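Local coordinates for protein putative gamma-hydroxymuconic semialdehyde dehydrogenase (Pseudomonas, PDB 4GO3) that binds NAD(+) and, as a member of the aldehyde dehydrogenase family, probably oxidises gamma-hydroxymuconic semialdehyde to the corresponding acid, at residues R74-S79 with C108-G113; A264-A269 with L298-A303; D292-F297 with V389-S394; E397-A402 with H422-A427. The protein carries 2 engineered substitutions. All coordinates share one frame; numbering follows the deposited sequence.

Contact 1 of 4, residues R74-S79 with C108-G113; sequences RIEECS and CFRYFG
Ile75 sends its terminal methyl against the ring of Phe109, CD1 lying 3.7 Å from CD2 and 4.1 Å from CE2 of that ring. The two side chains meet at about a right angle, and the methyl approaches the ring obliquely. Both are buried, and this is the apolar half of the contact. The side chain of Phe109 is about 10 Å from that of Val146, an NAD(+)-binding residue. A chi1 of -83° puts CG1 of Ile75 beside its own backbone N, and the methyl beyond it leads across to helix 94-113. One residue on, toward solvent, Glu76 and Arg110 form a salt bridge. In the model OE2 of Glu76 and NH1 of Arg110 lie too close together, so its detailed geometry is doubtful. With CG anti to the backbone N and a bend at chi3, Arg110 brings its guanidinium over to helix 61-77. Its NH2 also has a salt bridge to Asp73, so two acids of helix 61-77 share this charge. Behind the interface, Arg74 NH1 bonds Glu77 OE1 at 2.7 Å, while Cys78 SG sits 3.4 Å above the plane of the Arg74 guanidinium, over its centre. Leu187 of helix 179-191 packs on Ile75, and Met188 of that helix on Phe109, which also meets Thr155 and Ser156 of helix 151-164. Phe109 thus lies where helices 61-77, 94-113, 151-164 and 179-191 come together.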
loop_
_atom_site.group_PDB
_atom_site.type_symbol
_atom_site.label_atom_id
_atom_site.label_comp_id
_atom_site.label_asym_id
_atom_site.label_seq_id
_atom_site.Cartn_x
_atom_site.Cartn_y
_atom_site.Cartn_z
ATOM N N ARG A 74 -20.922 15.715 19.013
ATOM C CA ARG A 74 -21.110 14.972 20.241
ATOM C C ARG A 74 -19.833 14.891 21.035
ATOM O O ARG A 74 -19.851 14.927 22.248
ATOM C CB ARG A 74 -21.611 13.571 19.933
ATOM C CG ARG A 74 -22.034 12.794 21.148
ATOM C CD ARG A 74 -23.170 13.466 21.839
ATOM N NE ARG A 74 -23.601 12.745 23.025
ATOM C CZ ARG A 74 -23.898 13.323 24.179
ATOM N NH1 ARG A 74 -23.798 14.629 24.311
ATOM N NH2 ARG A 74 -24.281 12.596 25.204
ATOM N N ILE A 75 -18.716 14.769 20.337
ATOM C CA ILE A 75 -17.427 14.685 20.992
ATOM C C ILE A 75 -17.115 15.997 21.655
ATOM O O ILE A 75 -16.543 16.016 22.716
ATOM C CB ILE A 75 -16.302 14.308 20.017
ATOM C CG1 ILE A 75 -16.254 12.801 19.834
ATOM C CG2 ILE A 75 -14.974 14.794 20.521
ATOM C CD1 ILE A 75 -15.525 12.394 18.642
ATOM N N GLU A 76 -17.554 17.066 21.017
ATOM C CA GLU A 76 -17.354 18.401 21.516
ATOM C C GLU A 76 -18.301 18.674 22.667
ATOM O O GLU A 76 -17.985 19.429 23.558
ATOM C CB GLU A 76 -17.505 19.408 20.380
ATOM C CG GLU A 76 -16.176 19.840 19.801
ATOM C CD GLU A 76 -16.270 20.334 18.381
ATOM O OE1 GLU A 76 -15.249 20.772 17.828
ATOM O OE2 GLU A 76 -17.359 20.288 17.813
ATOM N N GLU A 77 -19.452 18.025 22.668
ATOM C CA GLU A 77 -20.387 18.146 23.776
ATOM C C GLU A 77 -19.932 17.397 25.012
ATOM O O GLU A 77 -20.250 17.777 26.113
ATOM C CB GLU A 77 -21.744 17.593 23.390
ATOM C CG GLU A 77 -22.600 18.495 22.621
ATOM C CD GLU A 77 -23.808 17.778 22.164
ATOM O OE1 GLU A 77 -23.895 16.582 22.455
ATOM O OE2 GLU A 77 -24.666 18.400 21.526
ATOM N N CYS A 78 -19.220 16.305 24.823
ATOM C CA CYS A 78 -18.731 15.521 25.929
ATOM C C CYS A 78 -17.263 15.760 26.105
ATOM O O CYS A 78 -16.534 14.856 26.434
ATOM C CB CYS A 78 -18.936 14.042 25.658
ATOM S SG CYS A 78 -20.566 13.600 25.244
ATOM N N SER A 79 -16.847 16.987 25.849
ATOM C CA SER A 79 -15.450 17.373 25.771
ATOM C C SER A 79 -14.672 17.291 27.067
ATOM O O SER A 79 -13.551 16.824 27.070
ATOM C CB SER A 79 -15.345 18.772 25.173
ATOM O OG SER A 79 -14.491 19.599 25.921
ATOM N N CYS A 108 -10.933 16.191 13.310
ATOM C CA CYS A 108 -10.645 15.132 12.354
ATOM C C CYS A 108 -11.867 14.310 11.982
ATOM O O CYS A 108 -12.008 13.875 10.869
ATOM C CB CYS A 108 -9.555 14.219 12.896
ATOM S SG CYS A 108 -9.076 12.977 11.781
ATOM N N PHE A 109 -12.756 14.096 12.921
ATOM C CA PHE A 109 -13.979 13.407 12.621
ATOM C C PHE A 109 -14.855 14.336 11.832
ATOM O O PHE A 109 -15.571 13.909 10.967
ATOM C CB PHE A 109 -14.667 12.945 13.899
ATOM C CG PHE A 109 -14.318 11.544 14.292
ATOM C CD1 PHE A 109 -14.411 10.525 13.387
ATOM C CD2 PHE A 109 -13.883 11.251 15.557
ATOM C CE1 PHE A 109 -14.090 9.265 13.744
ATOM C CE2 PHE A 109 -13.574 9.988 15.902
ATOM C CZ PHE A 109 -13.675 9.001 15.000
ATOM N N ARG A 110 -14.800 15.622 12.102
ATOM C CA ARG A 110 -15.566 16.546 11.292
ATOM C C ARG A 110 -15.042 16.514 9.876
ATOM O O ARG A 110 -15.800 16.444 8.916
ATOM C CB ARG A 110 -15.456 17.962 11.829
ATOM C CG ARG A 110 -16.519 18.888 11.307
ATOM C CD ARG A 110 -16.537 20.206 12.035
ATOM N NE ARG A 110 -16.328 20.059 13.470
ATOM C CZ ARG A 110 -17.288 19.789 14.339
ATOM N NH1 ARG A 110 -16.999 19.672 15.617
ATOM N NH2 ARG A 110 -18.534 19.632 13.930
ATOM N N TYR A 111 -13.731 16.625 9.736
ATOM C CA TYR A 111 -13.121 16.716 8.427
ATOM C C TYR A 111 -13.592 15.587 7.545
ATOM O O TYR A 111 -13.906 15.794 6.385
ATOM C CB TYR A 111 -11.592 16.743 8.518
ATOM C CG TYR A 111 -10.920 16.676 7.172
ATOM C CD1 TYR A 111 -10.629 17.807 6.460
ATOM C CD2 TYR A 111 -10.603 15.464 6.602
ATOM C CE1 TYR A 111 -10.040 17.732 5.243
ATOM C CE2 TYR A 111 -10.027 15.389 5.390
ATOM C CZ TYR A 111 -9.747 16.521 4.714
ATOM O OH TYR A 111 -9.156 16.430 3.492
ATOM N N PHE A 112 -13.632 14.390 8.111
ATOM C CA PHE A 112 -13.930 13.197 7.363
ATOM C C PHE A 112 -15.412 12.936 7.237
ATOM O O PHE A 112 -15.817 12.175 6.408
ATOM C CB PHE A 112 -13.190 12.013 7.951
ATOM C CG PHE A 112 -11.746 11.961 7.574
ATOM C CD1 PHE A 112 -11.365 11.620 6.300
ATOM C CD2 PHE A 112 -10.770 12.244 8.493
ATOM C CE1 PHE A 112 -10.050 11.574 5.961
ATOM C CE2 PHE A 112 -9.461 12.200 8.155
ATOM C CZ PHE A 112 -9.099 11.873 6.890
ATOM N N GLY A 113 -16.215 13.620 8.021
ATOM C CA GLY A 113 -17.639 13.524 7.869
ATOM C C GLY A 113 -18.046 14.290 6.647
ATOM O O GLY A 113 -19.040 13.996 6.028
#

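Contact 2 of 4, residues A264-A269 with L298-A303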
loop_
_atom_site.group_PDB
_atom_site.type_symbol
_atom_site.label_atom_id
_atom_site.label_comp_id
_atom_site.label_asym_id
_atom_site.label_seq_id
_atom_site.Cartn_x
_atom_site.Cartn_y
_atom_site.Cartn_z
ATOM N N ALA A 264 11.362 31.851 19.259
ATOM C CA ALA A 264 10.338 31.064 18.617
ATOM C C ALA A 264 10.785 29.634 18.545
ATOM O O ALA A 264 10.029 28.734 18.859
ATOM C CB ALA A 264 10.058 31.598 17.230
ATOM N N ALA A 265 12.024 29.434 18.119
ATOM C CA ALA A 265 12.579 28.099 17.980
ATOM C C ALA A 265 12.571 27.370 19.314
ATOM O O ALA A 265 12.276 26.181 19.370
ATOM C CB ALA A 265 13.989 28.152 17.388
ATOM N N VAL A 266 12.895 28.082 20.385
ATOM C CA VAL A 266 12.918 27.474 21.709
ATOM C C VAL A 266 11.523 27.033 22.120
ATOM O O VAL A 266 11.330 25.907 22.571
ATOM C CB VAL A 266 13.460 28.425 22.757
ATOM C CG1 VAL A 266 13.234 27.843 24.137
ATOM C CG2 VAL A 266 14.941 28.679 22.514
ATOM N N ASN A 267 10.542 27.898 21.952
ATOM C CA ASN A 267 9.176 27.525 22.244
ATOM C C ASN A 267 8.710 26.361 21.400
ATOM O O ASN A 267 8.060 25.466 21.894
ATOM C CB ASN A 267 8.253 28.695 22.012
ATOM C CG ASN A 267 8.369 29.735 23.065
ATOM O OD1 ASN A 267 8.613 29.441 24.218
ATOM N ND2 ASN A 267 8.187 30.975 22.675
ATOM N N GLY A 268 9.036 26.386 20.119
ATOM C CA GLY A 268 8.675 25.299 19.237
ATOM C C GLY A 268 9.330 24.005 19.660
ATOM O O GLY A 268 8.663 22.960 19.742
ATOM N N ALA A 269 10.632 24.066 19.921
ATOM C CA ALA A 269 11.381 22.884 20.340
ATOM C C ALA A 269 10.823 22.328 21.644
ATOM O O ALA A 269 10.697 21.113 21.817
ATOM C CB ALA A 269 12.837 23.207 20.509
ATOM N N LEU A 298 20.314 27.085 23.988
ATOM C CA LEU A 298 20.279 26.175 25.143
ATOM C C LEU A 298 20.010 26.869 26.483
ATOM O O LEU A 298 19.417 26.294 27.375
ATOM C CB LEU A 298 21.545 25.320 25.216
ATOM C CG LEU A 298 21.615 24.231 24.148
ATOM C CD1 LEU A 298 23.012 23.643 24.055
ATOM C CD2 LEU A 298 20.577 23.135 24.380
ATOM N N GLU A 299 20.467 28.104 26.563
ATOM C CA GLU A 299 20.233 28.980 27.675
ATOM C C GLU A 299 18.761 29.193 27.953
ATOM O O GLU A 299 18.369 29.138 29.103
ATOM C CB GLU A 299 20.897 30.322 27.408
ATOM C CG GLU A 299 21.283 31.091 28.639
ATOM C CD GLU A 299 22.743 30.943 28.947
ATOM O OE1 GLU A 299 23.561 31.621 28.295
ATOM O OE2 GLU A 299 23.086 30.141 29.834
ATOM N N ARG A 300 17.966 29.440 26.931
ATOM C CA ARG A 300 16.570 29.691 27.144
ATOM C C ARG A 300 15.818 28.399 27.144
ATOM O O ARG A 300 14.787 28.281 27.780
ATOM C CB ARG A 300 16.037 30.601 26.054
ATOM C CG ARG A 300 17.101 31.377 25.373
ATOM C CD ARG A 300 16.543 32.163 24.232
ATOM N NE ARG A 300 15.492 33.051 24.684
ATOM C CZ ARG A 300 15.157 34.185 24.086
ATOM N NH1 ARG A 300 15.797 34.581 22.999
ATOM N NH2 ARG A 300 14.181 34.917 24.582
ATOM N N PHE A 301 16.331 27.423 26.414
ATOM C CA PHE A 301 15.651 26.138 26.311
ATOM C C PHE A 301 15.808 25.340 27.592
ATOM O O PHE A 301 14.836 24.801 28.124
ATOM C CB PHE A 301 16.149 25.339 25.101
ATOM C CG PHE A 301 15.424 24.030 24.891
ATOM C CD1 PHE A 301 16.041 22.819 25.178
ATOM C CD2 PHE A 301 14.129 24.013 24.413
ATOM C CE1 PHE A 301 15.375 21.623 24.986
ATOM C CE2 PHE A 301 13.458 22.827 24.223
ATOM C CZ PHE A 301 14.077 21.632 24.507
ATOM N N ILE A 302 17.015 25.268 28.125
ATOM C CA ILE A 302 17.223 24.553 29.373
ATOM C C ILE A 302 16.532 25.216 30.563
ATOM O O ILE A 302 16.123 24.555 31.486
ATOM C CB ILE A 302 18.700 24.357 29.673
ATOM C CG1 ILE A 302 19.363 23.587 28.554
ATOM C CG2 ILE A 302 18.873 23.594 30.953
ATOM C CD1 ILE A 302 20.835 23.519 28.707
ATOM N N ALA A 303 16.393 26.524 30.536
ATOM C CA ALA A 303 15.641 27.199 31.560
ATOM C C ALA A 303 14.172 26.889 31.388
ATOM O O ALA A 303 13.444 26.723 32.358
ATOM C CB ALA A 303 15.861 28.659 31.472
#
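Two successive helices of a parallel alpha/beta unit, 262-274 and 294-307, pack together here through Val266 and Ala269 on one side and Phe301 on the other. Their segment axes cross at -35° and come within 9.4 Å. Val266 CG1 rests on the backbone of the second helix, 3.7 Å from Phe301 CA, and on the ring, 3.9 Å from CD2 of Phe301. Its other methyl, CG2, reaches the aliphatic root of Arg300, which lies at the exposed border of the contact. With CG anti to the backbone N (chi1 -177°), Phe301 carries its ring across to helix 262-274. There CE2 of Phe301 lies 3.8 Å from CB of Ala269, and the carbonyl O of Val266 approaches the ring in its plane, at the edge. A serine at Phe301 would probably open a gap beside Ala269 and Val266 and leave a hydroxyl in an apolar interior. Both Ala269 and Phe301 also touch Leu287, so the two helices lie on the same face of the sheet, over strand 286-290. Helix 262-274 joins strand 253-256 to its parallel neighbour 286-290, making a beta-alpha-beta crossover typical of the alpha/beta catalytic domain of aldehyde dehydrogenases.

Contact 3 of 4, residues D292-F297 with V389-S394; sequences DIADQF and VVRFSS
Ala294 lies under the guanidinium of Arg391, its CB over one face and 3.5 Å from NE of that arginine. The same methyl is 3.7 Å from NH2 and 3.9 Å from CG of Arg391, so the close part of the contact is a flat cation and its stem laid over one small buried residue. The arginine chain leaves strand 386-392 with CG beside the backbone N (chi1 -64°), then bends at chi3 to lie over Ala294. The outer side is thinner and polar. Asp295, exposed on the first turn of helix 294-307, meets NH2 of Arg391 through OD1 at 2.6 Å in a salt bridge. It comes to the edge of the guanidinium, near its plane, but the carboxylate is turned 68° from that plane and takes part through a single oxygen. NH1 has a second partner, Glu370 on the neighbouring strand, so two acids share the charge. A leucine in place of Arg391 would probably leave Asp295 and Glu370 without the cation they share. Leu289 of strand 286-290 also packs on Ala294. The contact ties the start of helix 294-307, which follows strand 286-290, to that strand's parallel neighbour 386-392, within the alpha/beta fold of aldehyde dehydrogenases.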
loop_
_atom_site.group_PDB
_atom_site.type_symbol
_atom_site.label_atom_id
_atom_site.label_comp_id
_atom_site.label_asym_id
_atom_site.label_seq_id
_atom_site.Cartn_x
_atom_site.Cartn_y
_atom_site.Cartn_z
ATOM N N ASP A 292 26.535 28.487 16.302
ATOM C CA ASP A 292 26.585 29.892 16.663
ATOM C C ASP A 292 25.450 30.347 17.560
ATOM O O ASP A 292 25.558 31.356 18.244
ATOM C CB ASP A 292 26.631 30.749 15.409
ATOM C CG ASP A 292 27.959 30.700 14.734
ATOM O OD1 ASP A 292 28.896 30.166 15.327
ATOM O OD2 ASP A 292 28.078 31.197 13.619
ATOM N N ILE A 293 24.357 29.599 17.560
ATOM C CA ILE A 293 23.194 29.961 18.344
ATOM C C ILE A 293 22.868 28.893 19.362
ATOM O O ILE A 293 21.920 29.024 20.115
ATOM C CB ILE A 293 21.992 30.140 17.454
ATOM C CG1 ILE A 293 21.818 28.902 16.580
ATOM C CG2 ILE A 293 22.151 31.376 16.614
ATOM C CD1 ILE A 293 20.626 28.090 16.932
ATOM N N ALA A 294 23.665 27.838 19.388
ATOM C CA ALA A 294 23.430 26.729 20.291
ATOM C C ALA A 294 23.505 27.132 21.756
ATOM O O ALA A 294 22.721 26.657 22.567
ATOM C CB ALA A 294 24.379 25.599 19.993
ATOM N N ASP A 295 24.438 28.017 22.084
ATOM C CA ASP A 295 24.598 28.523 23.439
ATOM C C ASP A 295 23.493 29.480 23.781
ATOM O O ASP A 295 22.924 29.418 24.850
ATOM C CB ASP A 295 25.936 29.225 23.598
ATOM C CG ASP A 295 27.092 28.268 23.560
ATOM O OD1 ASP A 295 26.847 27.056 23.586
ATOM O OD2 ASP A 295 28.245 28.722 23.487
ATOM N N GLN A 296 23.186 30.378 22.868
ATOM C CA GLN A 296 22.084 31.287 23.093
ATOM C C GLN A 296 20.823 30.489 23.249
ATOM O O GLN A 296 20.018 30.759 24.115
ATOM C CB GLN A 296 21.943 32.262 21.934
ATOM C CG GLN A 296 23.196 33.042 21.684
ATOM C CD GLN A 296 23.514 33.187 20.230
ATOM O OE1 GLN A 296 22.794 33.857 19.494
ATOM N NE2 GLN A 296 24.605 32.569 19.799
ATOM N N PHE A 297 20.672 29.488 22.402
ATOM C CA PHE A 297 19.477 28.677 22.393
ATOM C C PHE A 297 19.317 27.902 23.671
ATOM O O PHE A 297 18.303 28.015 24.334
ATOM C CB PHE A 297 19.540 27.700 21.223
ATOM C CG PHE A 297 18.299 26.873 21.043
ATOM C CD1 PHE A 297 17.300 27.282 20.202
ATOM C CD2 PHE A 297 18.149 25.684 21.695
ATOM C CE1 PHE A 297 16.185 26.531 20.040
ATOM C CE2 PHE A 297 17.039 24.943 21.524
ATOM C CZ PHE A 297 16.058 25.365 20.701
ATOM N N VAL A 389 20.807 16.885 21.963
ATOM C CA VAL A 389 21.304 18.098 21.336
ATOM C C VAL A 389 22.617 17.816 20.654
ATOM O O VAL A 389 23.512 17.198 21.225
ATOM C CB VAL A 389 21.520 19.208 22.336
ATOM C CG1 VAL A 389 22.090 20.425 21.642
ATOM C CG2 VAL A 389 20.213 19.536 23.011
ATOM N N VAL A 390 22.707 18.265 19.415
ATOM C CA VAL A 390 23.887 18.079 18.610
ATOM C C VAL A 390 24.096 19.384 17.889
ATOM O O VAL A 390 23.145 20.134 17.675
ATOM C CB VAL A 390 23.673 16.954 17.629
ATOM C CG1 VAL A 390 24.674 17.025 16.508
ATOM C CG2 VAL A 390 23.760 15.625 18.364
ATOM N N ARG A 391 25.338 19.688 17.543
ATOM C CA ARG A 391 25.618 20.958 16.903
ATOM C C ARG A 391 26.188 20.751 15.530
ATOM O O ARG A 391 26.770 19.718 15.246
ATOM C CB ARG A 391 26.573 21.750 17.753
ATOM C CG ARG A 391 25.985 22.138 19.104
ATOM C CD ARG A 391 27.096 22.263 20.125
ATOM N NE ARG A 391 26.990 23.474 20.923
ATOM C CZ ARG A 391 26.561 23.497 22.175
ATOM N NH1 ARG A 391 26.188 22.370 22.762
ATOM N NH2 ARG A 391 26.508 24.642 22.832
ATOM N N PHE A 392 26.002 21.735 14.667
ATOM C CA PHE A 392 26.497 21.664 13.306
ATOM C C PHE A 392 26.966 23.036 12.844
ATOM O O PHE A 392 26.740 24.045 13.516
ATOM C CB PHE A 392 25.399 21.165 12.386
ATOM C CG PHE A 392 24.313 22.162 12.141
ATOM C CD1 PHE A 392 24.337 22.964 11.016
ATOM C CD2 PHE A 392 23.261 22.294 13.026
ATOM C CE1 PHE A 392 23.336 23.872 10.773
ATOM C CE2 PHE A 392 22.256 23.187 12.792
ATOM C CZ PHE A 392 22.291 23.982 11.659
ATOM N N SER A 393 27.607 23.071 11.683
ATOM C CA SER A 393 28.123 24.326 11.138
ATOM C C SER A 393 27.694 24.566 9.680
ATOM O O SER A 393 27.661 25.692 9.231
ATOM C CB SER A 393 29.641 24.403 11.327
ATOM O OG SER A 393 30.198 23.138 11.645
ATOM N N SER A 394 27.347 23.509 8.955
ATOM C CA SER A 394 26.838 23.661 7.595
ATOM C C SER A 394 25.394 23.191 7.436
ATOM O O SER A 394 24.916 22.323 8.163
ATOM C CB SER A 394 27.706 22.885 6.595
ATOM O OG SER A 394 27.789 21.503 6.923
#

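Contact 4 of 4, residues E397-A402 with H422-A427. Engineered in segment 422-427: Asn426 (natural residue Ser).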
loop_
_atom_site.group_PDB
_atom_site.type_symbol
_atom_site.label_atom_id
_atom_site.label_comp_id
_atom_site.label_asym_id
_atom_site.label_seq_id
_atom_site.Cartn_x
_atom_site.Cartn_y
_atom_site.Cartn_z
ATOM N N GLU A 397 25.913 19.728 6.781
ATOM C CA GLU A 397 26.074 19.021 8.027
ATOM C C GLU A 397 24.699 18.668 8.562
ATOM O O GLU A 397 24.342 17.503 8.630
ATOM C CB GLU A 397 26.839 19.871 9.024
ATOM C CG GLU A 397 28.204 19.319 9.408
ATOM C CD GLU A 397 28.689 19.815 10.770
ATOM O OE1 GLU A 397 28.510 19.099 11.783
ATOM O OE2 GLU A 397 29.264 20.918 10.824
ATOM N N ALA A 398 23.929 19.697 8.907
ATOM C CA ALA A 398 22.538 19.591 9.381
ATOM C C ALA A 398 21.647 18.603 8.646
ATOM O O ALA A 398 20.906 17.867 9.262
ATOM C CB ALA A 398 21.890 20.955 9.369
ATOM N N LEU A 399 21.698 18.623 7.324
ATOM C CA LEU A 399 20.977 17.667 6.492
ATOM C C LEU A 399 21.460 16.264 6.804
ATOM O O LEU A 399 20.655 15.369 7.083
ATOM C CB LEU A 399 21.207 17.955 5.024
ATOM C CG LEU A 399 20.013 17.793 4.088
ATOM C CD1 LEU A 399 20.494 17.299 2.738
ATOM C CD2 LEU A 399 18.997 16.844 4.664
ATOM N N ALA A 400 22.777 16.080 6.769
ATOM C CA ALA A 400 23.373 14.777 7.017
ATOM C C ALA A 400 22.850 14.193 8.316
ATOM O O ALA A 400 22.421 13.039 8.364
ATOM C CB ALA A 400 24.868 14.884 7.051
ATOM N N ILE A 401 22.877 15.001 9.367
ATOM C CA ILE A 401 22.426 14.544 10.681
ATOM C C ILE A 401 20.946 14.199 10.647
ATOM O O ILE A 401 20.547 13.104 11.032
ATOM C CB ILE A 401 22.662 15.604 11.754
ATOM C CG1 ILE A 401 24.150 15.880 11.905
ATOM C CG2 ILE A 401 22.114 15.144 13.067
ATOM C CD1 ILE A 401 24.440 17.183 12.635
ATOM N N ALA A 402 20.142 15.145 10.170
ATOM C CA ALA A 402 18.708 14.956 10.051
ATOM C C ALA A 402 18.388 13.619 9.389
ATOM O O ALA A 402 17.440 12.941 9.769
ATOM C CB ALA A 402 18.108 16.089 9.252
ATOM N N HIS A 422 13.392 25.644 1.918
ATOM C CA HIS A 422 12.861 24.685 0.959
ATOM C C HIS A 422 13.881 23.636 0.568
ATOM O O HIS A 422 13.543 22.456 0.470
ATOM C CB HIS A 422 12.301 25.396 -0.263
ATOM C CG HIS A 422 11.136 26.270 0.056
ATOM N ND1 HIS A 422 9.920 25.763 0.467
ATOM C CD2 HIS A 422 11.000 27.618 0.051
ATOM C CE1 HIS A 422 9.082 26.763 0.692
ATOM N NE2 HIS A 422 9.716 27.899 0.451
ATOM N N LYS A 423 15.117 24.039 0.432
ATOM C CA LYS A 423 16.117 23.107 0.074
ATOM C C LYS A 423 16.166 22.000 1.041
ATOM O O LYS A 423 16.219 20.871 0.678
ATOM C CB LYS A 423 17.434 23.762 0.030
ATOM C CG LYS A 423 18.404 22.814 -0.498
ATOM C CD LYS A 423 19.382 23.428 -1.410
ATOM C CE LYS A 423 20.791 23.203 -0.948
ATOM N NZ LYS A 423 21.503 24.496 -0.886
ATOM N N MET A 424 16.101 22.354 2.311
ATOM C CA MET A 424 16.199 21.380 3.369
ATOM C C MET A 424 14.954 20.532 3.503
ATOM O O MET A 424 15.049 19.335 3.617
ATOM C CB MET A 424 16.538 22.078 4.672
ATOM C CG MET A 424 17.854 22.793 4.630
ATOM S SD MET A 424 19.213 21.722 5.056
ATOM C CE MET A 424 18.548 20.950 6.500
ATOM N N ALA A 425 13.786 21.147 3.469
ATOM C CA ALA A 425 12.532 20.409 3.474
ATOM C C ALA A 425 12.449 19.379 2.331
ATOM O O ALA A 425 11.969 18.277 2.534
ATOM C CB ALA A 425 11.383 21.361 3.408
ATOM N N ASN A 426 12.977 19.745 1.179
ATOM C CA ASN A 426 12.954 18.943 -0.013
ATOM C C ASN A 426 13.990 17.839 0.053
ATOM O O ASN A 426 13.878 16.839 -0.626
ATOM C CB ASN A 426 13.172 19.883 -1.202
ATOM C CG ASN A 426 13.579 19.183 -2.457
ATOM O OD1 ASN A 426 12.776 18.546 -3.110
ATOM N ND2 ASN A 426 14.829 19.340 -2.833
ATOM N N ALA A 427 14.981 18.009 0.908
ATOM C CA ALA A 427 16.097 17.084 1.007
ATOM C C ALA A 427 16.017 16.153 2.207
ATOM O O ALA A 427 16.732 15.150 2.249
ATOM C CB ALA A 427 17.413 17.845 1.014
#
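Leu399 and the pair Met424 and Ala427 carry a contact of apolar side chains between helices 395-403 and 418-427. Their segment axes cross at -25° and lie 10.6 Å apart at closest. The branched end of Leu399 meets Ala427, CD1 to CB at 3.6 Å, while CD2 of Leu399 lies 3.7 Å from the carbonyl O of Ala427. Sulfur contacts come next. Leu399 and Met424 run past each other in opposite directions, CG of Leu399 4.1 Å from SD of Met424. Bends at chi2 (-87°) and chi3 (-47°) then fold the methyl of Met424 back against the first helix, where CE is 4.0 Å from N of Leu399 and 4.4 Å from CB of Ala398. Hydrogen bonds belong to the surroundings. Ala427 O accepts one from Asn403 ND2, and the carbonyls of Ile401 and Ala402, near the C-terminal end of their helix, bond the guanidinium of Arg286. On helix 418-427, His422 ND1 bonds Tyr133 OH and the backbone O of Asn426, an engineered residue, bonds Lys137 NZ, both partners on the second subunit. Beneath, Ala398, Ala402 and Met424 all touch Ile255 of strand 253-256, so the two helices sit side by side on one face of the sheet. With no charge or side-chain hydrogen bond between the two segments, their fit rests on van der Waals packing, the bent thioether of Met424 lying against Leu399 and Ala398, while the polar bonds nearby go to Asn403, Arg286 and the second subunit.

Contacts 2, 3 and 4 share the mixed sheet containing 253-256, 286-290 and 386-392, whereas contact 1 stands apart among helices, its centre 33 to 42 Å from theirs. Contacts 2 and 3 both use helix 294-307 and touch through Val266 and Phe297. Contact 4 adjoins contact 3 where strand 386-392 runs on into helix 395-403, with Phe392 against Ala398. Chemistry tracks depth only in part: buried contact 2 is mostly apolar, but so is the partly buried contact 4. Contacts 1 and 3 each set buried apolar side chains (Ile75 and Phe109 in one, Ala294 in the other) beside a salt bridge nearer solvent. Contacts 2 and 4 each have a segment that also touches the second subunit.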